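Local coordinates for BepC protein (Bartonella tribocorum, PDB 4WGJ) that probably transfers AMP from ATP to threonine or tyrosine hydroxyls of target proteins through its Fic domain, here holding the ATP analogue AMPPNP, at residues N38-K43 with F70-E75; K118-T123 with M147-A152; N128-L133 with E140-V145. All blocks are in the same frame, centred on the assembly; numbering follows the deposited sequence.

Interaction 1 (N38-K43 with F70-E75); sequences NHDVVK and FHKTFE
Val41 lays its CG2 methyl over one face of the Phe70 ring, a CH-pi contact with the carbon 4.0 Å from the ring centroid and 30° off the normal. The methyl is displaced from the ring centre, bringing Val41 CG2 to 3.5 Å from Phe70 CE1. CG1 of Val41 stands anti to the backbone N (chi1 168°), which turns the other branch, CG2, to the ring. Beyond this apolar pair, Asp40 sends its carboxylate to the base of Lys72, OD2 lying 4.1 Å from CB, while the lysine chain runs on outward and holds its NZ 6.5 Å from that OD2. The carboxylate's strong partner is the hydroxyl of Tyr25, which also bonds Thr73 OG1 and so bridges helix 30-48 to the turn after helix 59-70. There Phe70 O takes backbone bonds from both Thr73 N and Phe74 N. Arg161 of helix 159-174, which hydrogen-bonds the bound AMPPNP, touches both Val41 and Phe70, and His66 stacks on Phe70. The direct contact is thus held by dispersion on an aromatic face close to the nucleotide, with its polar link supplied by a third residue rather than by an Asp40-Lys72 salt bridge.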
ATOM      1  N   ASN A  38      -4.940  -3.983 -12.986  1.00 21.96           N
ATOM      2  CA  ASN A  38      -5.271  -2.572 -12.816  1.00 24.52           C
ATOM      3  C   ASN A  38      -6.756  -2.341 -13.045  1.00 27.09           C
ATOM      4  O   ASN A  38      -7.424  -1.660 -12.267  1.00 25.64           O
ATOM      5  CB  ASN A  38      -4.444  -1.705 -13.771  1.00 28.07           C
ATOM      6  N   HIS A  39      -7.262  -2.934 -14.118  1.00 25.81           N
ATOM      7  CA  HIS A  39      -8.668  -2.853 -14.455  1.00 27.64           C
ATOM      8  C   HIS A  39      -9.568  -3.304 -13.306  1.00 26.24           C
ATOM      9  O   HIS A  39     -10.540  -2.621 -12.954  1.00 27.30           O
ATOM     10  CB  HIS A  39      -8.948  -3.695 -15.697  1.00 34.05           C
ATOM     11  CG  HIS A  39     -10.374  -3.647 -16.141  1.00 36.72           C
ATOM     12  ND1 HIS A  39     -11.323  -4.539 -15.689  1.00 40.50           N
ATOM     13  CD2 HIS A  39     -11.016  -2.812 -16.993  1.00 34.01           C
ATOM     14  CE1 HIS A  39     -12.489  -4.254 -16.244  1.00 42.10           C
ATOM     15  NE2 HIS A  39     -12.329  -3.211 -17.039  1.00 39.26           N
ATOM     16  N   ASP A  40      -9.251  -4.455 -12.724  1.00 24.38           N
ATOM     17  CA  ASP A  40     -10.066  -5.002 -11.651  1.00 22.89           C
ATOM     18  C   ASP A  40      -9.953  -4.179 -10.375  1.00 19.98           C
ATOM     19  O   ASP A  40     -10.945  -3.966  -9.695  1.00 19.51           O
ATOM     20  CB  ASP A  40      -9.679  -6.458 -11.364  1.00 23.95           C
ATOM     21  CG  ASP A  40     -10.174  -7.406 -12.434  1.00 31.94           C
ATOM     22  OD1 ASP A  40     -10.923  -6.947 -13.326  1.00 29.15           O
ATOM     23  OD2 ASP A  40      -9.825  -8.608 -12.381  1.00 29.45           O
ATOM     24  N   VAL A  41      -8.739  -3.737 -10.045  1.00 17.67           N
ATOM     25  CA  VAL A  41      -8.512  -2.931  -8.851  1.00 16.33           C
ATOM     26  C   VAL A  41      -9.297  -1.617  -8.887  1.00 17.38           C
ATOM     27  O   VAL A  41      -9.898  -1.229  -7.890  1.00 17.36           O
ATOM     28  CB  VAL A  41      -7.011  -2.632  -8.658  1.00 15.47           C
ATOM     29  CG1 VAL A  41      -6.800  -1.561  -7.603  1.00 14.21           C
ATOM     30  CG2 VAL A  41      -6.288  -3.900  -8.257  1.00 17.15           C
ATOM     31  N   VAL A  42      -9.310  -0.951 -10.040  1.00 18.17           N
ATOM     32  CA  VAL A  42     -10.033   0.310 -10.182  1.00 18.59           C
ATOM     33  C   VAL A  42     -11.523   0.117  -9.897  1.00 19.71           C
ATOM     34  O   VAL A  42     -12.144   0.932  -9.207  1.00 19.18           O
ATOM     35  CB  VAL A  42      -9.800   0.918 -11.594  1.00 22.92           C
ATOM     36  CG1 VAL A  42     -10.779   2.052 -11.907  1.00 26.73           C
ATOM     37  CG2 VAL A  42      -8.356   1.415 -11.708  1.00 21.77           C
ATOM     38  N   LYS A  43     -12.091  -0.977 -10.394  1.00 18.95           N
ATOM     39  CA  LYS A  43     -13.497  -1.281 -10.119  1.00 22.01           C
ATOM     40  C   LYS A  43     -13.732  -1.556  -8.630  1.00 19.90           C
ATOM     41  O   LYS A  43     -14.700  -1.066  -8.045  1.00 20.43           O
ATOM     42  CB  LYS A  43     -13.963  -2.477 -10.951  1.00 28.64           C
ATOM     43  N   PHE A  70      -7.479  -6.664  -4.295  1.00  8.82           N
ATOM     44  CA  PHE A  70      -6.666  -7.628  -5.054  1.00 10.48           C
ATOM     45  C   PHE A  70      -7.137  -9.089  -5.037  1.00 10.57           C
ATOM     46  O   PHE A  70      -6.465  -9.937  -5.625  1.00 11.48           O
ATOM     47  CB  PHE A  70      -5.212  -7.572  -4.563  1.00  7.79           C
ATOM     48  CG  PHE A  70      -4.500  -6.316  -4.969  1.00  9.63           C
ATOM     49  CD1 PHE A  70      -4.015  -6.177  -6.259  1.00 12.08           C
ATOM     50  CD2 PHE A  70      -4.348  -5.259  -4.081  1.00  7.58           C
ATOM     51  CE1 PHE A  70      -3.373  -5.010  -6.660  1.00 11.14           C
ATOM     52  CE2 PHE A  70      -3.711  -4.085  -4.484  1.00  7.40           C
ATOM     53  CZ  PHE A  70      -3.227  -3.977  -5.786  1.00 10.48           C
ATOM     54  N   HIS A  71      -8.277  -9.394  -4.413  1.00 10.37           N
ATOM     55  CA  HIS A  71      -8.662 -10.808  -4.254  1.00 11.45           C
ATOM     56  C   HIS A  71      -9.048 -11.460  -5.582  1.00 12.34           C
ATOM     57  O   HIS A  71      -9.027 -12.683  -5.695  1.00 14.43           O
ATOM     58  CB  HIS A  71      -9.808 -10.984  -3.235  1.00 12.78           C
ATOM     59  CG  HIS A  71     -11.139 -10.470  -3.699  1.00 11.83           C
ATOM     60  ND1 HIS A  71     -12.102 -11.291  -4.248  1.00 18.65           N
ATOM     61  CD2 HIS A  71     -11.668  -9.222  -3.695  1.00 12.78           C
ATOM     62  CE1 HIS A  71     -13.168 -10.574  -4.561  1.00 17.57           C
ATOM     63  NE2 HIS A  71     -12.926  -9.313  -4.247  1.00 16.43           N
ATOM     64  N   LYS A  72      -9.416 -10.659  -6.579  1.00 10.57           N
ATOM     65  CA  LYS A  72      -9.687 -11.221  -7.898  1.00 13.80           C
ATOM     66  C   LYS A  72      -8.388 -11.554  -8.657  1.00 15.16           C
ATOM     67  O   LYS A  72      -8.406 -12.316  -9.635  1.00 17.33           O
ATOM     68  CB  LYS A  72     -10.547 -10.256  -8.722  1.00 15.61           C
ATOM     69  CG  LYS A  72     -12.010 -10.208  -8.284  1.00 16.51           C
ATOM     70  CD  LYS A  72     -12.813  -9.271  -9.173  1.00 22.45           C
ATOM     71  CE  LYS A  72     -14.289  -9.299  -8.805  1.00 31.35           C
ATOM     72  NZ  LYS A  72     -14.831 -10.684  -8.849  1.00 37.17           N
ATOM     73  N   THR A  73      -7.273 -10.986  -8.197  1.00  9.90           N
ATOM     74  CA  THR A  73      -5.988 -11.085  -8.888  1.00 11.61           C
ATOM     75  C   THR A  73      -5.030 -12.078  -8.248  1.00 12.40           C
ATOM     76  O   THR A  73      -4.439 -12.908  -8.938  1.00 12.76           O
ATOM     77  CB  THR A  73      -5.280  -9.728  -8.936  1.00 11.85           C
ATOM     78  OG1 THR A  73      -6.149  -8.761  -9.534  1.00 14.91           O
ATOM     79  CG2 THR A  73      -3.981  -9.815  -9.727  1.00 10.66           C
ATOM     80  N   PHE A  74      -4.857 -11.974  -6.933  1.00 11.59           N
ATOM     81  CA  PHE A  74      -3.856 -12.777  -6.234  1.00 10.69           C
ATOM     82  C   PHE A  74      -4.469 -13.654  -5.164  1.00 12.56           C
ATOM     83  O   PHE A  74      -5.278 -13.186  -4.354  1.00 11.05           O
ATOM     84  CB  PHE A  74      -2.794 -11.890  -5.572  1.00  9.82           C
ATOM     85  CG  PHE A  74      -2.020 -11.042  -6.532  1.00 12.49           C
ATOM     86  CD1 PHE A  74      -1.250 -11.624  -7.530  1.00 13.65           C
ATOM     87  CD2 PHE A  74      -2.038  -9.664  -6.415  1.00 10.41           C
ATOM     88  CE1 PHE A  74      -0.534 -10.848  -8.414  1.00 16.10           C
ATOM     89  CE2 PHE A  74      -1.305  -8.872  -7.296  1.00 11.06           C
ATOM     90  CZ  PHE A  74      -0.556  -9.466  -8.293  1.00 12.24           C
ATOM     91  N   GLU A  75      -4.047 -14.917  -5.133  1.00 11.64           N
ATOM     92  CA  GLU A  75      -4.501 -15.857  -4.107  1.00 12.45           C
ATOM     93  C   GLU A  75      -4.177 -15.353  -2.709  1.00 10.65           C
ATOM     94  O   GLU A  75      -4.908 -15.633  -1.751  1.00 11.56           O
ATOM     95  CB  GLU A  75      -3.846 -17.222  -4.297  1.00 12.06           C
ATOM     96  CG  GLU A  75      -4.326 -17.991  -5.533  1.00 13.75           C
ATOM     97  CD  GLU A  75      -3.716 -19.379  -5.615  1.00 19.99           C
ATOM     98  OE1 GLU A  75      -3.550 -20.019  -4.547  1.00 16.81           O
ATOM     99  OE2 GLU A  75      -3.401 -19.835  -6.744  1.00 19.96           O
TER

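Interaction 2 (K118-T123 with M147-A152); sequences KQLEKT and MALEHA. With ANP (phosphoaminophosphonic acid-adenylate ester), chain B.
Leu120 buries the most surface here, reaching from helix 111-126 to Leu149 and Ala148 on helix 135-152. Its CG stands anti to the backbone N (chi1 177°), which swings the branch point toward the facing helix, and chi2 (56°) parts the methyls between Leu149 and Ala148. CD2 meets the isobutyl group of Leu149, 3.5 Å from Leu149 CD2 and 3.7 Å from Leu149 CG, the two side chains crossing at about a right angle. The other branch takes the looser place: Leu120 CD1 is 4.3 Å from Ala148 CB, whose short side chain lets the backbones approach to 7.0 Å between Leu120 CA and Ala148 CA. This is apolar helix-helix packing in the helical core of the Fic domain, where helix 135-152 runs into the Fic loop that binds nucleotide phosphates. Leu149 is also covered by Asn163, Phe166 and Met167 of helix 159-174, the helix beyond that loop. One residue further on, Glu150 is directed at the bound AMPPNP instead. Its chain is bent at chi2 (-67°), and OE1 accepts a hydrogen bond of 2.7 Å from the ribose O3' of the AMPPNP. OE2 of the same carboxylate is bonded by Asn163 ND2, a second-shell grip that helps fix its rotation.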
ATOM      1  N   LYS A 118       2.737  -1.839  13.805  1.00 13.65           N
ATOM      2  CA  LYS A 118       2.291  -1.635  15.183  1.00 15.34           C
ATOM      3  C   LYS A 118       2.565  -0.199  15.646  1.00 18.51           C
ATOM      4  O   LYS A 118       1.749   0.412  16.338  1.00 22.42           O
ATOM      5  CB  LYS A 118       2.971  -2.641  16.132  1.00 19.80           C
ATOM      6  N   GLN A 119       3.713   0.340  15.257  1.00 20.04           N
ATOM      7  CA  GLN A 119       4.078   1.696  15.661  1.00 20.53           C
ATOM      8  C   GLN A 119       3.148   2.715  14.997  1.00 19.23           C
ATOM      9  O   GLN A 119       2.761   3.710  15.610  1.00 21.88           O
ATOM     10  CB  GLN A 119       5.537   1.994  15.310  1.00 26.45           C
ATOM     11  CG  GLN A 119       5.982   3.414  15.646  1.00 37.74           C
ATOM     12  CD  GLN A 119       5.682   3.798  17.091  1.00 47.90           C
ATOM     13  OE1 GLN A 119       6.026   3.070  18.026  1.00 48.05           O
ATOM     14  NE2 GLN A 119       5.028   4.945  17.277  1.00 46.00           N
ATOM     15  N   LEU A 120       2.783   2.453  13.747  1.00 16.81           N
ATOM     16  CA  LEU A 120       1.842   3.319  13.040  1.00 13.93           C
ATOM     17  C   LEU A 120       0.459   3.243  13.693  1.00 16.57           C
ATOM     18  O   LEU A 120      -0.225   4.254  13.824  1.00 16.55           O
ATOM     19  CB  LEU A 120       1.761   2.935  11.567  1.00 16.12           C
ATOM     20  CG  LEU A 120       0.738   3.748  10.766  1.00 18.00           C
ATOM     21  CD1 LEU A 120       1.022   5.241  10.882  1.00 22.22           C
ATOM     22  CD2 LEU A 120       0.735   3.311   9.310  1.00 17.08           C
ATOM     23  N   GLU A 121       0.050   2.044  14.095  1.00 16.10           N
ATOM     24  CA  GLU A 121      -1.233   1.878  14.783  1.00 19.57           C
ATOM     25  C   GLU A 121      -1.300   2.737  16.032  1.00 24.62           C
ATOM     26  O   GLU A 121      -2.318   3.372  16.307  1.00 23.53           O
ATOM     27  CB  GLU A 121      -1.463   0.424  15.177  1.00 24.42           C
ATOM     28  CG  GLU A 121      -1.714  -0.490  14.021  1.00 32.96           C
ATOM     29  CD  GLU A 121      -1.897  -1.925  14.458  1.00 34.03           C
ATOM     30  OE1 GLU A 121      -1.814  -2.205  15.676  1.00 35.62           O
ATOM     31  OE2 GLU A 121      -2.124  -2.772  13.577  1.00 29.11           O
ATOM     32  N   LYS A 122      -0.213   2.737  16.796  1.00 22.54           N
ATOM     33  CA  LYS A 122      -0.167   3.480  18.052  1.00 22.31           C
ATOM     34  C   LYS A 122      -0.258   4.978  17.794  1.00 23.73           C
ATOM     35  O   LYS A 122      -0.983   5.698  18.484  1.00 26.47           O
ATOM     36  CB  LYS A 122       1.109   3.154  18.828  1.00 27.57           C
ATOM     37  N   THR A 123       0.487   5.442  16.800  1.00 21.42           N
ATOM     38  CA  THR A 123       0.455   6.844  16.417  1.00 21.23           C
ATOM     39  C   THR A 123      -0.945   7.293  15.994  1.00 22.31           C
ATOM     40  O   THR A 123      -1.409   8.351  16.419  1.00 25.88           O
ATOM     41  CB  THR A 123       1.447   7.128  15.282  1.00 30.38           C
ATOM     42  OG1 THR A 123       2.775   6.872  15.753  1.00 34.94           O
ATOM     43  CG2 THR A 123       1.348   8.581  14.831  1.00 38.58           C
ATOM     44  N   MET A 147       4.188   7.871   4.425  1.00  9.07           N
ATOM     45  CA  MET A 147       5.590   7.462   4.359  1.00 10.99           C
ATOM     46  C   MET A 147       5.852   6.237   5.229  1.00 15.36           C
ATOM     47  O   MET A 147       6.682   5.381   4.870  1.00 11.62           O
ATOM     48  CB  MET A 147       6.513   8.622   4.760  1.00 10.50           C
ATOM     49  CG  MET A 147       6.542   9.730   3.694  1.00 10.41           C
ATOM     50  SD  MET A 147       7.724  11.038   4.041  1.00 16.95           S
ATOM     51  CE  MET A 147       6.903  11.875   5.401  1.00 20.43           C
ATOM     52  N   ALA A 148       5.158   6.144   6.365  1.00 10.20           N
ATOM     53  CA  ALA A 148       5.311   4.972   7.230  1.00 13.58           C
ATOM     54  C   ALA A 148       4.755   3.727   6.536  1.00 12.62           C
ATOM     55  O   ALA A 148       5.375   2.665   6.572  1.00 12.57           O
ATOM     56  CB  ALA A 148       4.624   5.178   8.570  1.00 13.20           C
ATOM     57  N   LEU A 149       3.582   3.852   5.921  1.00 10.48           N
ATOM     58  CA  LEU A 149       3.012   2.743   5.161  1.00 10.78           C
ATOM     59  C   LEU A 149       3.926   2.311   4.027  1.00 10.59           C
ATOM     60  O   LEU A 149       4.106   1.113   3.776  1.00 12.23           O
ATOM     61  CB  LEU A 149       1.643   3.130   4.590  1.00 10.53           C
ATOM     62  CG  LEU A 149       0.511   3.247   5.618  1.00 13.26           C
ATOM     63  CD1 LEU A 149      -0.701   3.932   4.984  1.00 13.40           C
ATOM     64  CD2 LEU A 149       0.108   1.871   6.157  1.00 12.85           C
ATOM     65  N   GLU A 150       4.483   3.294   3.328  1.00  8.92           N
ATOM     66  CA  GLU A 150       5.304   3.031   2.146  1.00 10.12           C
ATOM     67  C   GLU A 150       6.586   2.308   2.558  1.00  9.50           C
ATOM     68  O   GLU A 150       7.045   1.393   1.863  1.00 11.31           O
ATOM     69  CB  GLU A 150       5.621   4.337   1.398  1.00  9.98           C
ATOM     70  CG  GLU A 150       4.484   4.813   0.481  1.00 13.04           C
ATOM     71  CD  GLU A 150       4.240   3.879  -0.697  1.00 22.57           C
ATOM     72  OE1 GLU A 150       5.211   3.563  -1.423  1.00 22.98           O
ATOM     73  OE2 GLU A 150       3.083   3.450  -0.897  1.00 19.66           O
ATOM     74  N   HIS A 151       7.156   2.687   3.691  1.00  9.81           N
ATOM     75  CA  HIS A 151       8.397   2.016   4.105  1.00 10.80           C
ATOM     76  C   HIS A 151       8.084   0.590   4.568  1.00 11.32           C
ATOM     77  O   HIS A 151       8.856  -0.330   4.311  1.00 10.59           O
ATOM     78  CB  HIS A 151       9.121   2.773   5.218  1.00 10.96           C
ATOM     79  CG  HIS A 151      10.424   2.138   5.621  1.00 11.93           C
ATOM     80  ND1 HIS A 151      10.524   1.215   6.641  1.00 15.96           N
ATOM     81  CD2 HIS A 151      11.677   2.283   5.122  1.00 18.10           C
ATOM     82  CE1 HIS A 151      11.783   0.826   6.763  1.00 17.76           C
ATOM     83  NE2 HIS A 151      12.504   1.457   5.852  1.00 17.12           N
ATOM     84  N   ALA A 152       6.957   0.412   5.250  1.00  8.39           N
ATOM     85  CA  ALA A 152       6.580  -0.928   5.717  1.00 10.03           C
ATOM     86  C   ALA A 152       6.381  -1.899   4.544  1.00 12.17           C
ATOM     87  O   ALA A 152       6.850  -3.043   4.600  1.00 11.77           O
ATOM     88  CB  ALA A 152       5.322  -0.865   6.568  1.00 11.58           C
TER
HETATM   89  PG  ANP B 301       1.511   1.269  -8.022  1.00 28.78           P
HETATM   90  O1G ANP B 301       0.006   1.440  -8.454  1.00 26.38           O
HETATM   91  O2G ANP B 301       2.365   1.794  -9.144  1.00 27.88           O
HETATM   92  O3G ANP B 301       1.753   2.112  -6.718  1.00 24.13           O
HETATM   93  PB  ANP B 301       1.495  -1.329  -6.556  1.00 19.43           P
HETATM   94  O1B ANP B 301       0.156  -0.873  -6.076  1.00 15.64           O
HETATM   95  O2B ANP B 301       1.487  -2.816  -7.017  1.00 22.33           O
HETATM   96  N3B ANP B 301       1.984  -0.372  -7.856  1.00 18.77           N
HETATM   97  PA  ANP B 301       3.954  -1.912  -5.326  1.00 17.96           P
HETATM   98  O1A ANP B 301       4.548  -2.093  -6.679  1.00 20.06           O
HETATM   99  O2A ANP B 301       3.979  -3.131  -4.413  1.00 12.82           O
HETATM  100  O3A ANP B 301       2.503  -1.257  -5.352  1.00 18.35           O
HETATM  101  O5' ANP B 301       4.723  -0.715  -4.620  1.00 19.30           O
HETATM  102  C5' ANP B 301       4.845   0.543  -5.328  1.00 23.95           C
HETATM  103  C4' ANP B 301       5.216   1.658  -4.384  1.00 26.81           C
HETATM  104  O4' ANP B 301       6.653   1.658  -4.170  1.00 27.73           O
HETATM  105  C3' ANP B 301       4.856   3.053  -4.907  1.00 28.20           C
HETATM  106  O3' ANP B 301       4.299   3.887  -3.895  1.00 27.18           O
HETATM  107  C2' ANP B 301       6.201   3.584  -5.410  1.00 27.43           C
HETATM  108  O2' ANP B 301       6.272   5.005  -5.420  1.00 28.82           O
HETATM  109  C1' ANP B 301       7.145   2.968  -4.383  1.00 26.95           C
HETATM  110  N9  ANP B 301       8.534   2.908  -4.836  1.00 25.77           N
HETATM  111  C8  ANP B 301       8.979   2.631  -6.103  1.00 30.62           C
HETATM  112  N7  ANP B 301      10.284   2.671  -6.231  1.00 31.53           N
HETATM  113  C5  ANP B 301      10.731   3.000  -4.960  1.00 23.41           C
HETATM  114  C6  ANP B 301      12.020   3.204  -4.427  1.00 23.86           C
HETATM  115  N6  ANP B 301      13.142   3.091  -5.141  1.00 22.70           N
HETATM  116  N1  ANP B 301      12.115   3.526  -3.117  1.00 23.07           N
HETATM  117  C2  ANP B 301      10.994   3.644  -2.401  1.00 27.21           C
HETATM  118  N3  ANP B 301       9.729   3.478  -2.794  1.00 20.63           N
HETATM  119  C4  ANP B 301       9.665   3.155  -4.089  1.00 19.46           C

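Interaction 3 (N128-L133 with E140-V145); sequences NNLKGL and ENAADV
Leu130 points its CB toward helix 135-152, and from there the side chain runs out, extended to CD1 (chi2 -169°), against the side of the helix at Asn141 and Ala142. CG sits anti to the carbonyl carbon (chi1 -56°) and is still 4.5 Å from Asn141 CB; the methyls make the closer approaches. CD2 turns to Asn141, 3.8 Å from its CB. CD1 goes deeper and touches the helix backbone itself, 3.9 Å from Ala142 N. On the next turn Val145 CG2 lies 4.2 Å from Leu130 CD1. One leucine tip therefore spans three residues of the helix. A second leucine, Leu133, comes across Asn141 at about a right angle, its CD1 4.0 Å from Asn141 ND2. Asn141 thus offers its CB to Leu130 and the ND2 of its amide to Leu133, while the polar atoms are satisfied within the fold: ND2 donates to Glu137 O and OD1 accepts from Lys127 NZ. The backbone that delivers Leu130 is unusual. Asn128 is the C-prime residue of a Schellman motif ending helix 111-126, and Asn129 and Leu130 (phi 63°) keep the same left-handed conformation, with Lys131 N bonded back to Asn128 O. The loop thereby folds over as it heads for helix 135-152. Around the contact, Leu170 of helix 159-174 packs on Leu130, and Met167 of the same helix on Ala142 and Val145; Leu120 and Leu124 of helix 111-126 reach Val145; and Phe208 of helix 202-211 meets Ala142. Leu133 O takes a weak hydrogen bond from His176 NE2 of strand 176-178.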
ATOM      1  N   ASN A 128      -5.948  10.162  17.323  1.00 20.36           N
ATOM      2  CA  ASN A 128      -7.377   9.987  17.046  1.00 23.49           C
ATOM      3  C   ASN A 128      -7.670   9.974  15.554  1.00 23.33           C
ATOM      4  O   ASN A 128      -8.577  10.665  15.084  1.00 17.86           O
ATOM      5  CB  ASN A 128      -8.209  11.082  17.722  1.00 23.26           C
ATOM      6  CG  ASN A 128      -9.697  10.765  17.717  1.00 28.12           C
ATOM      7  OD1 ASN A 128     -10.090   9.601  17.657  1.00 29.83           O
ATOM      8  ND2 ASN A 128     -10.531  11.802  17.773  1.00 29.79           N
ATOM      9  N   ASN A 129      -6.880   9.195  14.819  1.00 17.52           N
ATOM     10  CA  ASN A 129      -7.056   9.031  13.380  1.00 16.66           C
ATOM     11  C   ASN A 129      -7.060  10.354  12.613  1.00 18.26           C
ATOM     12  O   ASN A 129      -7.765  10.502  11.618  1.00 16.92           O
ATOM     13  CB  ASN A 129      -8.330   8.234  13.114  1.00 18.15           C
ATOM     14  CG  ASN A 129      -8.239   6.819  13.675  1.00 23.01           C
ATOM     15  OD1 ASN A 129      -7.159   6.222  13.689  1.00 23.78           O
ATOM     16  ND2 ASN A 129      -9.355   6.286  14.152  1.00 23.37           N
ATOM     17  N   LEU A 130      -6.243  11.295  13.094  1.00 16.70           N
ATOM     18  CA  LEU A 130      -6.026  12.603  12.461  1.00 17.48           C
ATOM     19  C   LEU A 130      -7.292  13.462  12.397  1.00 18.77           C
ATOM     20  O   LEU A 130      -7.388  14.377  11.579  1.00 16.59           O
ATOM     21  CB  LEU A 130      -5.452  12.428  11.049  1.00 14.35           C
ATOM     22  CG  LEU A 130      -4.159  11.607  10.944  1.00 16.95           C
ATOM     23  CD1 LEU A 130      -3.558  11.742   9.549  1.00 16.96           C
ATOM     24  CD2 LEU A 130      -3.164  12.032  12.027  1.00 23.54           C
ATOM     25  N   LYS A 131      -8.256  13.180  13.264  1.00 16.73           N
ATOM     26  CA  LYS A 131      -9.467  13.992  13.327  1.00 18.18           C
ATOM     27  C   LYS A 131      -9.202  15.339  13.998  1.00 20.19           C
ATOM     28  O   LYS A 131      -8.216  15.492  14.718  1.00 21.56           O
ATOM     29  CB  LYS A 131     -10.577  13.238  14.075  1.00 19.02           C
ATOM     30  CG  LYS A 131     -11.089  12.003  13.333  1.00 18.29           C
ATOM     31  CD  LYS A 131     -12.048  11.193  14.197  1.00 23.35           C
ATOM     32  CE  LYS A 131     -12.572   9.958  13.464  1.00 21.50           C
ATOM     33  NZ  LYS A 131     -13.578   9.239  14.303  1.00 30.03           N
ATOM     34  N   GLY A 132     -10.082  16.310  13.763  1.00 19.99           N
ATOM     35  CA  GLY A 132      -9.988  17.603  14.424  1.00 21.45           C
ATOM     36  C   GLY A 132      -8.809  18.463  13.999  1.00 22.20           C
ATOM     37  O   GLY A 132      -8.295  19.260  14.795  1.00 27.87           O
ATOM     38  N   LEU A 133      -8.394  18.323  12.740  1.00 21.92           N
ATOM     39  CA  LEU A 133      -7.230  19.040  12.213  1.00 21.91           C
ATOM     40  C   LEU A 133      -7.601  19.951  11.057  1.00 22.30           C
ATOM     41  O   LEU A 133      -8.533  19.661  10.305  1.00 19.68           O
ATOM     42  CB  LEU A 133      -6.154  18.055  11.735  1.00 18.58           C
ATOM     43  CG  LEU A 133      -5.595  17.035  12.724  1.00 19.40           C
ATOM     44  CD1 LEU A 133      -4.531  16.166  12.041  1.00 19.37           C
ATOM     45  CD2 LEU A 133      -5.022  17.719  13.944  1.00 24.48           C
ATOM     46  N   GLU A 140       0.010  17.525   6.536  1.00 15.23           N
ATOM     47  CA  GLU A 140       1.322  17.264   7.137  1.00 17.81           C
ATOM     48  C   GLU A 140       1.388  15.900   7.798  1.00 16.21           C
ATOM     49  O   GLU A 140       2.311  15.107   7.560  1.00 15.19           O
ATOM     50  CB  GLU A 140       1.641  18.326   8.182  1.00 20.94           C
ATOM     51  CG  GLU A 140       2.645  19.352   7.785  1.00 40.53           C
ATOM     52  CD  GLU A 140       2.991  20.230   8.961  1.00 46.86           C
ATOM     53  OE1 GLU A 140       4.136  20.139   9.446  1.00 54.84           O
ATOM     54  OE2 GLU A 140       2.103  20.978   9.418  1.00 45.06           O
ATOM     55  N   ASN A 141       0.417  15.641   8.669  1.00 14.75           N
ATOM     56  CA  ASN A 141       0.350  14.364   9.376  1.00 15.94           C
ATOM     57  C   ASN A 141       0.085  13.183   8.454  1.00 16.88           C
ATOM     58  O   ASN A 141       0.636  12.100   8.654  1.00 15.46           O
ATOM     59  CB  ASN A 141      -0.724  14.418  10.458  1.00 19.02           C
ATOM     60  CG  ASN A 141      -0.262  15.167  11.690  1.00 22.95           C
ATOM     61  OD1 ASN A 141       0.386  14.593  12.565  1.00 31.83           O
ATOM     62  ND2 ASN A 141      -0.557  16.457  11.750  1.00 24.52           N
ATOM     63  N   ALA A 142      -0.743  13.395   7.437  1.00 12.25           N
ATOM     64  CA  ALA A 142      -1.075  12.327   6.489  1.00 14.40           C
ATOM     65  C   ALA A 142       0.141  11.906   5.673  1.00 11.70           C
ATOM     66  O   ALA A 142       0.318  10.720   5.399  1.00 12.53           O
ATOM     67  CB  ALA A 142      -2.216  12.765   5.561  1.00 13.34           C
ATOM     68  N   ALA A 143       0.983  12.874   5.307  1.00 12.76           N
ATOM     69  CA  ALA A 143       2.248  12.568   4.642  1.00 13.25           C
ATOM     70  C   ALA A 143       3.108  11.630   5.493  1.00 11.45           C
ATOM     71  O   ALA A 143       3.700  10.687   4.971  1.00 11.75           O
ATOM     72  CB  ALA A 143       3.017  13.845   4.339  1.00 12.49           C
ATOM     73  N   ASP A 144       3.184  11.904   6.794  1.00 12.28           N
ATOM     74  CA  ASP A 144       3.965  11.058   7.703  1.00 11.52           C
ATOM     75  C   ASP A 144       3.378   9.645   7.748  1.00 11.20           C
ATOM     76  O   ASP A 144       4.110   8.650   7.732  1.00 12.80           O
ATOM     77  CB  ASP A 144       4.002  11.648   9.125  1.00 14.92           C
ATOM     78  CG  ASP A 144       4.847  12.910   9.229  1.00 24.61           C
ATOM     79  OD1 ASP A 144       5.799  13.079   8.433  1.00 21.23           O
ATOM     80  OD2 ASP A 144       4.567  13.726  10.130  1.00 27.84           O
ATOM     81  N   VAL A 145       2.056   9.555   7.814  1.00 10.12           N
ATOM     82  CA  VAL A 145       1.409   8.244   7.870  1.00 11.84           C
ATOM     83  C   VAL A 145       1.703   7.470   6.587  1.00 13.05           C
ATOM     84  O   VAL A 145       2.028   6.276   6.601  1.00 12.62           O
ATOM     85  CB  VAL A 145      -0.125   8.372   8.057  1.00  9.88           C
ATOM     86  CG1 VAL A 145      -0.805   7.028   7.848  1.00  8.98           C
ATOM     87  CG2 VAL A 145      -0.434   8.890   9.441  1.00 13.37           C
TER

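From the N terminus, interaction 1 comes first: it closes a loop of 26 residues between helix 30-48 and the end of helix 59-70, and is finished before the others begin. Interaction 2 then joins helix 111-126 to helix 135-152, and the connection between those helices contains interaction 3, a short closure with six residues between its segments that folds the linking loop onto the middle of helix 135-152. Interactions 2 and 3 share that helix and touch through Leu120 CD1 and Val145 CG1, 4.0 Å apart. Interaction 1 lies on the opposite side of the chain's centre, its centre about 24 Å from that of interaction 2, with the AMPPNP near both.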